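PDB 1Y89: devB protein from Vibrio cholerae O1 biovar eltor str. N16961, which probably hydrolyses 6-phosphogluconolactone to 6-phosphogluconate in the oxidative branch of the pentose phosphate pathway. Local coordinates for residues 8-13 against 41-46; 30-35 against 121-126; 72-77 against 99-104. One frame throughout, in Å; residues are numbered along the deposited sequence.

Contact 1. Residues 8-13 against 41-46; sequences PTADAV and PKMLFK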
loop_
_atom_site.group_PDB
_atom_site.type_symbol
_atom_site.label_atom_id
_atom_site.label_comp_id
_atom_site.label_asym_id
_atom_site.label_seq_id
_atom_site.Cartn_x
_atom_site.Cartn_y
_atom_site.Cartn_z
ATOM N N PRO A 8 6.894 4.854 10.277
ATOM C CA PRO A 8 7.923 5.458 11.123
ATOM C C PRO A 8 8.000 4.849 12.543
ATOM O O PRO A 8 9.028 4.975 13.197
ATOM C CB PRO A 8 7.495 6.933 11.171
ATOM C CG PRO A 8 5.960 6.868 11.093
ATOM C CD PRO A 8 5.696 5.725 10.112
ATOM N N THR A 9 6.917 4.203 13.009
ATOM C CA THR A 9 6.828 3.719 14.393
ATOM C C THR A 9 5.979 2.455 14.394
ATOM O O THR A 9 5.189 2.238 13.455
ATOM C CB THR A 9 6.123 4.729 15.344
ATOM O OG1 THR A 9 4.769 4.881 14.930
ATOM C CG2 THR A 9 6.813 6.132 15.372
ATOM N N ALA A 10 6.128 1.628 15.435
ATOM C CA ALA A 10 5.258 0.456 15.596
ATOM C C ALA A 10 3.806 0.891 15.808
ATOM O O ALA A 10 2.887 0.196 15.369
ATOM C CB ALA A 10 5.717 -0.420 16.781
ATOM N N ASP A 11 3.597 2.007 16.530
ATOM C CA ASP A 11 2.221 2.521 16.732
ATOM C C ASP A 11 1.511 2.744 15.375
ATOM O O ASP A 11 0.346 2.437 15.228
ATOM C CB ASP A 11 2.216 3.854 17.514
ATOM C CG ASP A 11 2.329 3.673 19.046
ATOM O OD1 ASP A 11 2.002 2.599 19.585
ATOM O OD2 ASP A 11 2.713 4.643 19.736
ATOM N N ALA A 12 2.233 3.306 14.405
ATOM C CA ALA A 12 1.668 3.644 13.084
ATOM C C ALA A 12 1.324 2.389 12.329
ATOM O O ALA A 12 0.324 2.371 11.613
ATOM C CB ALA A 12 2.667 4.461 12.263
ATOM N N VAL A 13 2.162 1.357 12.452
ATOM C CA VAL A 13 1.834 0.038 11.838
ATOM C C VAL A 13 0.504 -0.460 12.355
ATOM O O VAL A 13 -0.399 -0.794 11.596
ATOM C CB VAL A 13 2.915 -1.052 12.151
ATOM C CG1 VAL A 13 2.441 -2.399 11.620
ATOM C CG2 VAL A 13 4.306 -0.673 11.546
ATOM N N PRO A 41 1.051 -8.557 16.777
ATOM C CA PRO A 41 -0.348 -8.849 17.133
ATOM C C PRO A 41 -0.763 -8.382 18.539
ATOM O O PRO A 41 -1.848 -7.818 18.666
ATOM C CB PRO A 41 -0.445 -10.389 16.989
ATOM C CG PRO A 41 0.551 -10.717 15.918
ATOM C CD PRO A 41 1.721 -9.752 16.178
ATOM N N LYS A 42 0.091 -8.615 19.548
ATOM C CA LYS A 42 -0.074 -8.114 20.935
ATOM C C LYS A 42 -0.444 -6.638 20.950
ATOM O O LYS A 42 -1.442 -6.233 21.545
ATOM C CB LYS A 42 1.243 -8.303 21.734
ATOM C CG LYS A 42 1.612 -7.198 22.756
ATOM C CD LYS A 42 3.069 -6.650 22.598
ATOM C CE LYS A 42 3.417 -5.677 23.690
ATOM N NZ LYS A 42 3.358 -4.252 23.263
HETATM N N MSE A 43 0.401 -5.836 20.305
HETATM C CA MSE A 43 0.162 -4.398 20.176
HETATM C C MSE A 43 -1.168 -4.096 19.489
HETATM O O MSE A 43 -1.909 -3.214 19.923
HETATM C CB MSE A 43 1.286 -3.761 19.382
HETATM C CG MSE A 43 2.593 -3.752 20.124
HETATM SE SE MSE A 43 3.853 -2.602 19.100
HETATM C CE MSE A 43 2.777 -0.897 19.060
ATOM N N LEU A 44 -1.463 -4.824 18.408
ATOM C CA LEU A 44 -2.732 -4.668 17.711
ATOM C C LEU A 44 -3.926 -4.948 18.622
ATOM O O LEU A 44 -4.856 -4.158 18.672
ATOM C CB LEU A 44 -2.796 -5.542 16.441
ATOM C CG LEU A 44 -4.112 -5.512 15.647
ATOM C CD1 LEU A 44 -4.451 -4.068 15.155
ATOM C CD2 LEU A 44 -3.992 -6.481 14.483
ATOM N N PHE A 45 -3.887 -6.046 19.381
ATOM C CA PHE A 45 -4.993 -6.382 20.292
ATOM C C PHE A 45 -5.247 -5.286 21.321
ATOM O O PHE A 45 -6.392 -4.970 21.627
ATOM C CB PHE A 45 -4.693 -7.707 21.043
ATOM C CG PHE A 45 -4.461 -8.897 20.113
ATOM C CD1 PHE A 45 -5.136 -8.990 18.902
ATOM C CD2 PHE A 45 -3.597 -9.929 20.484
ATOM C CE1 PHE A 45 -4.932 -10.084 18.031
ATOM C CE2 PHE A 45 -3.385 -11.022 19.630
ATOM C CZ PHE A 45 -4.067 -11.107 18.407
ATOM N N LYS A 46 -4.179 -4.734 21.891
ATOM C CA LYS A 46 -4.335 -3.643 22.851
ATOM C C LYS A 46 -5.001 -2.441 22.198
ATOM O O LYS A 46 -5.832 -1.771 22.809
ATOM C CB LYS A 46 -2.981 -3.272 23.499
ATOM C CG LYS A 46 -2.414 -4.460 24.360
ATOM C CD LYS A 46 -1.194 -4.066 25.182
ATOM C CE LYS A 46 0.029 -3.966 24.298
ATOM N NZ LYS A 46 1.223 -3.404 25.031
#

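Contact 2. Residues 30-35 against 121-126; sequences PVHISL and HVIPTE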
loop_
_atom_site.group_PDB
_atom_site.type_symbol
_atom_site.label_atom_id
_atom_site.label_comp_id
_atom_site.label_asym_id
_atom_site.label_seq_id
_atom_site.Cartn_x
_atom_site.Cartn_y
_atom_site.Cartn_z
ATOM N N PRO A 30 -19.798 -11.280 6.596
ATOM C CA PRO A 30 -18.671 -11.950 7.234
ATOM C C PRO A 30 -17.344 -11.675 6.570
ATOM O O PRO A 30 -17.235 -11.690 5.330
ATOM C CB PRO A 30 -19.020 -13.446 7.132
ATOM C CG PRO A 30 -20.489 -13.494 6.962
ATOM C CD PRO A 30 -20.824 -12.251 6.138
ATOM N N VAL A 31 -16.350 -11.410 7.412
ATOM C CA VAL A 31 -14.964 -11.213 7.002
ATOM C C VAL A 31 -14.157 -12.195 7.859
ATOM O O VAL A 31 -14.235 -12.167 9.100
ATOM C CB VAL A 31 -14.474 -9.755 7.239
ATOM C CG1 VAL A 31 -12.968 -9.590 6.836
ATOM C CG2 VAL A 31 -15.389 -8.747 6.499
ATOM N N HIS A 32 -13.423 -13.077 7.180
ATOM C CA HIS A 32 -12.611 -14.093 7.853
ATOM C C HIS A 32 -11.163 -13.646 7.924
ATOM O O HIS A 32 -10.498 -13.435 6.865
ATOM C CB HIS A 32 -12.782 -15.424 7.131
ATOM C CG HIS A 32 -14.162 -15.968 7.285
ATOM N ND1 HIS A 32 -14.579 -16.592 8.443
ATOM C CD2 HIS A 32 -15.247 -15.913 6.466
ATOM C CE1 HIS A 32 -15.851 -16.939 8.315
ATOM N NE2 HIS A 32 -16.279 -16.539 7.119
ATOM N N ILE A 33 -10.688 -13.508 9.167
ATOM C CA ILE A 33 -9.366 -12.976 9.454
ATOM C C ILE A 33 -8.560 -14.032 10.219
ATOM O O ILE A 33 -9.043 -14.625 11.183
ATOM C CB ILE A 33 -9.436 -11.641 10.229
ATOM C CG1 ILE A 33 -10.211 -10.604 9.357
ATOM C CG2 ILE A 33 -7.974 -11.119 10.617
ATOM C CD1 ILE A 33 -10.716 -9.448 10.105
ATOM N N SER A 34 -7.341 -14.270 9.755
ATOM C CA SER A 34 -6.445 -15.212 10.421
ATOM C C SER A 34 -5.380 -14.447 11.246
ATOM O O SER A 34 -4.659 -13.580 10.708
ATOM C CB SER A 34 -5.788 -16.115 9.390
ATOM O OG SER A 34 -4.828 -16.956 10.026
ATOM N N LEU A 35 -5.257 -14.802 12.527
ATOM C CA LEU A 35 -4.368 -14.098 13.451
ATOM C C LEU A 35 -3.110 -14.886 13.751
ATOM O O LEU A 35 -3.183 -16.084 13.975
ATOM C CB LEU A 35 -5.094 -13.837 14.771
ATOM C CG LEU A 35 -6.357 -12.956 14.720
ATOM C CD1 LEU A 35 -6.984 -12.855 16.106
ATOM C CD2 LEU A 35 -5.983 -11.533 14.210
ATOM N N HIS A 121 -15.958 -25.619 6.016
ATOM C CA HIS A 121 -17.413 -25.571 6.164
ATOM C C HIS A 121 -17.984 -24.152 6.006
ATOM O O HIS A 121 -18.967 -23.957 5.300
ATOM C CB HIS A 121 -17.895 -26.184 7.489
ATOM C CG HIS A 121 -19.390 -26.239 7.618
ATOM N ND1 HIS A 121 -20.185 -26.985 6.774
ATOM C CD2 HIS A 121 -20.235 -25.631 8.484
ATOM C CE1 HIS A 121 -21.453 -26.861 7.129
ATOM N NE2 HIS A 121 -21.512 -26.030 8.153
ATOM N N VAL A 122 -17.365 -23.178 6.646
ATOM C CA VAL A 122 -18.019 -21.879 6.748
ATOM C C VAL A 122 -17.384 -20.755 5.950
ATOM O O VAL A 122 -18.048 -19.748 5.687
ATOM C CB VAL A 122 -18.255 -21.423 8.206
ATOM C CG1 VAL A 122 -19.024 -22.506 8.986
ATOM C CG2 VAL A 122 -16.968 -21.055 8.901
ATOM N N ILE A 123 -16.129 -20.932 5.547
ATOM C CA ILE A 123 -15.463 -19.884 4.759
ATOM C C ILE A 123 -15.663 -20.179 3.274
ATOM O O ILE A 123 -15.374 -21.291 2.820
ATOM C CB ILE A 123 -13.936 -19.790 5.067
ATOM C CG1 ILE A 123 -13.687 -19.659 6.572
ATOM C CG2 ILE A 123 -13.290 -18.597 4.313
ATOM C CD1 ILE A 123 -12.180 -19.746 6.977
ATOM N N PRO A 124 -16.134 -19.185 2.493
ATOM C CA PRO A 124 -16.291 -19.449 1.051
ATOM C C PRO A 124 -14.998 -19.989 0.468
ATOM O O PRO A 124 -13.900 -19.522 0.821
ATOM C CB PRO A 124 -16.591 -18.062 0.473
ATOM C CG PRO A 124 -17.246 -17.322 1.627
ATOM C CD PRO A 124 -16.514 -17.809 2.856
ATOM N N THR A 125 -15.121 -20.978 -0.413
ATOM C CA THR A 125 -13.955 -21.664 -0.956
ATOM C C THR A 125 -13.737 -21.337 -2.431
ATOM O O THR A 125 -14.642 -20.829 -3.115
ATOM C CB THR A 125 -14.112 -23.178 -0.812
ATOM O OG1 THR A 125 -15.340 -23.569 -1.450
ATOM C CG2 THR A 125 -14.174 -23.570 0.672
ATOM N N GLU A 126 -12.536 -21.652 -2.908
ATOM C CA GLU A 126 -12.160 -21.549 -4.299
ATOM C C GLU A 126 -11.325 -22.790 -4.568
ATOM O O GLU A 126 -10.301 -23.009 -3.920
ATOM C CB GLU A 126 -11.361 -20.267 -4.586
ATOM C CG GLU A 126 -11.279 -19.938 -6.076
ATOM C CD GLU A 126 -10.368 -18.742 -6.414
ATOM O OE1 GLU A 126 -9.902 -18.007 -5.481
ATOM O OE2 GLU A 126 -10.129 -18.550 -7.646
HETATM O O HOH W 1 -18.749 -17.240 6.240
#

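Contact 3. Residues 72-77 against 99-104; sequences VAPDDA and IHRILG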
loop_
_atom_site.group_PDB
_atom_site.type_symbol
_atom_site.label_atom_id
_atom_site.label_comp_id
_atom_site.label_asym_id
_atom_site.label_seq_id
_atom_site.Cartn_x
_atom_site.Cartn_y
_atom_site.Cartn_z
ATOM N N VAL A 72 -1.247 -26.211 23.576
ATOM C CA VAL A 72 -1.331 -26.026 25.027
ATOM C C VAL A 72 -2.738 -25.561 25.357
ATOM O O VAL A 72 -3.466 -25.076 24.459
ATOM C CB VAL A 72 -0.292 -24.980 25.575
ATOM C CG1 VAL A 72 1.190 -25.494 25.456
ATOM C CG2 VAL A 72 -0.468 -23.561 24.928
ATOM N N ALA A 73 -3.124 -25.689 26.632
ATOM C CA ALA A 73 -4.436 -25.210 27.097
ATOM C C ALA A 73 -4.623 -23.718 26.784
ATOM O O ALA A 73 -3.646 -22.948 26.763
ATOM C CB ALA A 73 -4.620 -25.477 28.602
ATOM N N PRO A 74 -5.872 -23.312 26.516
ATOM C CA PRO A 74 -6.109 -21.930 26.116
ATOM C C PRO A 74 -5.762 -20.897 27.203
ATOM O O PRO A 74 -5.678 -19.717 26.892
ATOM C CB PRO A 74 -7.605 -21.912 25.773
ATOM C CG PRO A 74 -8.174 -23.096 26.540
ATOM C CD PRO A 74 -7.111 -24.121 26.507
ATOM N N ASP A 75 -5.559 -21.313 28.452
ATOM C CA ASP A 75 -5.110 -20.359 29.470
ATOM C C ASP A 75 -3.618 -20.528 29.825
ATOM O O ASP A 75 -3.130 -19.954 30.799
ATOM C CB ASP A 75 -5.994 -20.426 30.721
ATOM C CG ASP A 75 -5.931 -21.795 31.417
ATOM O OD1 ASP A 75 -5.453 -22.789 30.784
ATOM O OD2 ASP A 75 -6.365 -21.862 32.601
ATOM N N ASP A 76 -2.910 -21.335 29.034
ATOM C CA ASP A 76 -1.468 -21.469 29.165
ATOM C C ASP A 76 -0.792 -20.209 28.641
ATOM O O ASP A 76 -1.302 -19.561 27.727
ATOM C CB ASP A 76 -0.978 -22.675 28.360
ATOM C CG ASP A 76 0.449 -23.020 28.670
ATOM O OD1 ASP A 76 1.343 -22.347 28.155
ATOM O OD2 ASP A 76 0.667 -23.937 29.475
ATOM N N ALA A 77 0.339 -19.832 29.242
ATOM C CA ALA A 77 1.114 -18.664 28.784
ATOM C C ALA A 77 1.493 -18.728 27.282
ATOM O O ALA A 77 1.669 -17.701 26.609
ATOM C CB ALA A 77 2.360 -18.544 29.617
ATOM N N ILE A 99 -15.384 -16.457 17.127
ATOM C CA ILE A 99 -13.990 -16.702 17.500
ATOM C C ILE A 99 -13.717 -18.205 17.355
ATOM O O ILE A 99 -14.270 -19.008 18.083
ATOM C CB ILE A 99 -13.696 -16.196 18.947
ATOM C CG1 ILE A 99 -14.072 -14.719 19.086
ATOM C CG2 ILE A 99 -12.223 -16.419 19.316
ATOM C CD1 ILE A 99 -14.097 -14.219 20.543
ATOM N N HIS A 100 -12.891 -18.582 16.392
ATOM C CA HIS A 100 -12.782 -19.985 16.009
ATOM C C HIS A 100 -11.406 -20.472 16.451
ATOM O O HIS A 100 -10.482 -20.621 15.630
ATOM C CB HIS A 100 -12.926 -20.113 14.490
ATOM C CG HIS A 100 -14.191 -19.509 13.942
ATOM N ND1 HIS A 100 -15.315 -20.254 13.677
ATOM C CD2 HIS A 100 -14.494 -18.236 13.588
ATOM C CE1 HIS A 100 -16.274 -19.467 13.211
ATOM N NE2 HIS A 100 -15.787 -18.239 13.111
ATOM N N ARG A 101 -11.223 -20.687 17.748
ATOM C CA ARG A 101 -9.863 -21.023 18.157
ATOM C C ARG A 101 -9.464 -22.429 17.764
ATOM O O ARG A 101 -10.319 -23.317 17.573
ATOM C CB ARG A 101 -9.615 -20.763 19.631
ATOM C CG ARG A 101 -10.267 -21.745 20.556
ATOM C CD ARG A 101 -9.795 -21.565 21.988
ATOM N NE ARG A 101 -10.524 -22.521 22.805
ATOM C CZ ARG A 101 -10.040 -23.661 23.263
ATOM N NH1 ARG A 101 -8.778 -23.993 23.051
ATOM N NH2 ARG A 101 -10.820 -24.449 23.979
ATOM N N ILE A 102 -8.160 -22.636 17.658
ATOM C CA ILE A 102 -7.652 -23.994 17.531
ATOM C C ILE A 102 -7.642 -24.589 18.940
ATOM O O ILE A 102 -7.165 -23.931 19.890
ATOM C CB ILE A 102 -6.237 -23.982 16.892
ATOM C CG1 ILE A 102 -6.337 -23.478 15.429
ATOM C CG2 ILE A 102 -5.565 -25.388 16.966
ATOM C CD1 ILE A 102 -5.007 -23.178 14.743
ATOM N N LEU A 103 -8.132 -25.813 19.078
ATOM C CA LEU A 103 -8.208 -26.459 20.390
ATOM C C LEU A 103 -6.836 -27.062 20.764
ATOM O O LEU A 103 -6.570 -28.264 20.549
ATOM C CB LEU A 103 -9.313 -27.534 20.392
ATOM C CG LEU A 103 -10.680 -27.042 19.898
ATOM C CD1 LEU A 103 -11.727 -28.212 19.987
ATOM C CD2 LEU A 103 -11.190 -25.823 20.685
ATOM N N GLY A 104 -5.978 -26.229 21.337
ATOM C CA GLY A 104 -4.615 -26.630 21.649
ATOM C C GLY A 104 -4.520 -27.686 22.750
ATOM O O GLY A 104 -3.489 -28.331 22.903
#

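Contact 1. Residues 8-13 against 41-46
The first turn of helix 10-25, which sets Ala10 and Asp11 against Met43, is capped by a bond from Ala12 N to Thr9 OG1 of 3.0 Å, with 151° at the hydrogen. Thr9 thereby serves as the N-cap; the bond from Ala12 N to Thr9 O is weak by comparison, so the hydroxyl is the better partner for this amide. The setting is the Rossmann-like α/β fold of the 6-phosphogluconolactonase family, in which helix 10-25 leads into strand 31-35 and helix 39-48 leads out of it. The nearest CA atoms, those of Asp11 and Met43, are 8.0 Å apart, and within residues 8-13 and 41-46 it is the Met43 side chain that makes the contact, with Ala10 and Asp11. Met43, deposited as selenomethionine, has CG anti to its carbonyl carbon (chi1 -69°) and runs straight on to the selenium, where chi3 of 57° bends the terminal methyl aside. Selenium and methyl both rest on the methyl of Ala10, with SE 3.7 Å from Ala10 CB. The patch is small and lies at the surface, 116 Å² being buried in total; deeper between the same helices, Leu44 packs on Val14, Leu17 and Ala18. The CB of Asp11 points away from helix 39-48, yet its carboxylate swings back, and the two side chains cross at about a right angle. The meeting is a van der Waals one, with Asp11 OD1 lying 3.6 Å from Met43 CE.

Contact 2. Residues 30-35 against 121-126
His32 on strand 31-35 meets three consecutive residues, Val122, Ile123 and Pro124, where helix 108-122 ends. The apolar part is a CH-pi contact: Ile123 CG1 stands 3.7 Å from the centroid of the imidazole and 11° off the ring normal, squarely over one face. Ile123 directs CG1 beside its backbone N (chi1 -52°), while CG2 branches the other way and reaches His32 CD2 at 4.0 Å, so that the fork of the isoleucine spreads across the ring. Looser flanking contacts come from Val122 CG2, 4.3 Å from His32 CE1, and from Pro124 CD, which approaches obliquely.

The polar part runs through a water. It lies in the ring plane at the imidazole edge, 2.7 Å from His32 NE2, and donates to Val122 O over an equal 2.7 Å. Without it the pair would be unlinked, because NE2 and Val122 O are themselves 3.9 Å apart. On the strand side, His32 ND1 is hydrogen-bonded to Trp65 NE1, and the backbone N of His32 to Asp133 OD2. Both ring nitrogens are therefore engaged, which should fix the rotation of the imidazole and keep its face turned to Ile123.

Strand 31-35 runs between parallel strands 62-70 and 134-137, and helix 108-122 belongs to the connection joining those two. The helix thus finishes beside the start of the strand that its connection passes over, an arrangement characteristic of the β-α-β crossovers of Rossmann-like α/β folds.

Contact 3. Residues 72-77 against 99-104
The guanidinium of Arg101 is sandwiched between two aliphatic groups. Over one face, centred on the plane and 3.5 Å above it, sits Leu103 CD2 of the same segment; over the opposite face, also 3.5 Å from the plane but displaced toward the rim, sits Pro74 CG. The closest approach on the proline side is Pro74 CB to Arg101 NH1 at 3.6 Å, and CZ is nearly as close to the pyrrolidine ring, so the cationic group lies flat against CB and CG. At the polar end, Arg101 NH2 forms a salt bridge with Glu105, just beyond the segment, a residue that the Pro74 side chain also touches. With both faces covered and NH2 paired to Glu105 OE2, the guanidinium plane is probably held against rotation. Arg101 starts from the crowded position between backbone N and carbonyl carbon (chi1 73°) and then extends through to NE, which carries the guanidinium across to the proline.

Pro74 is presented by a type I turn from Ala73 to Asp76, closed by a bond from Asp76 N to Ala73 O of 2.9 Å. Where the backbones come together, Val72 and Gly104 face each other with CA atoms 4.7 Å apart. Val72 N and Gly104 O are close, but the angle is too poor for a hydrogen bond; what is present is a bent CA-H...O contact, Gly104 CA to Val72 O at 3.4 Å, for which the lack of a side chain on the glycine leaves room.

The contact joins the two loops on either side of helix 80-89: Tyr81 of that helix touches both Pro74 and Arg101, Trp66 of strand 62-70 lies against Arg101 and Ile102, and Glu111 of helix 108-122 binds Leu103 N.

All three contacts lie in one α/β domain built on a mixed sheet; contact 2 uses its strand 31-35, contact 1 the helices before and after that strand, and contact 3 the loops flanking helix 80-89. Contacts 1 and 2 have centres 24 Å apart, and the two contacts touch where Phe45 CE1 lies 3.9 Å from Leu35 CD1. The centre of contact 3 is 19 Å from that of contact 2 and 23 Å from that of contact 1. Strand 62-70 connects contacts 2 and 3, since His63 and Trp65 meet the rings of both His32 and His100. Contacts 1 and 2 thus interleave along the chain, and contact 3 lies inside the long connection from strand 62-70 to strand 134-137.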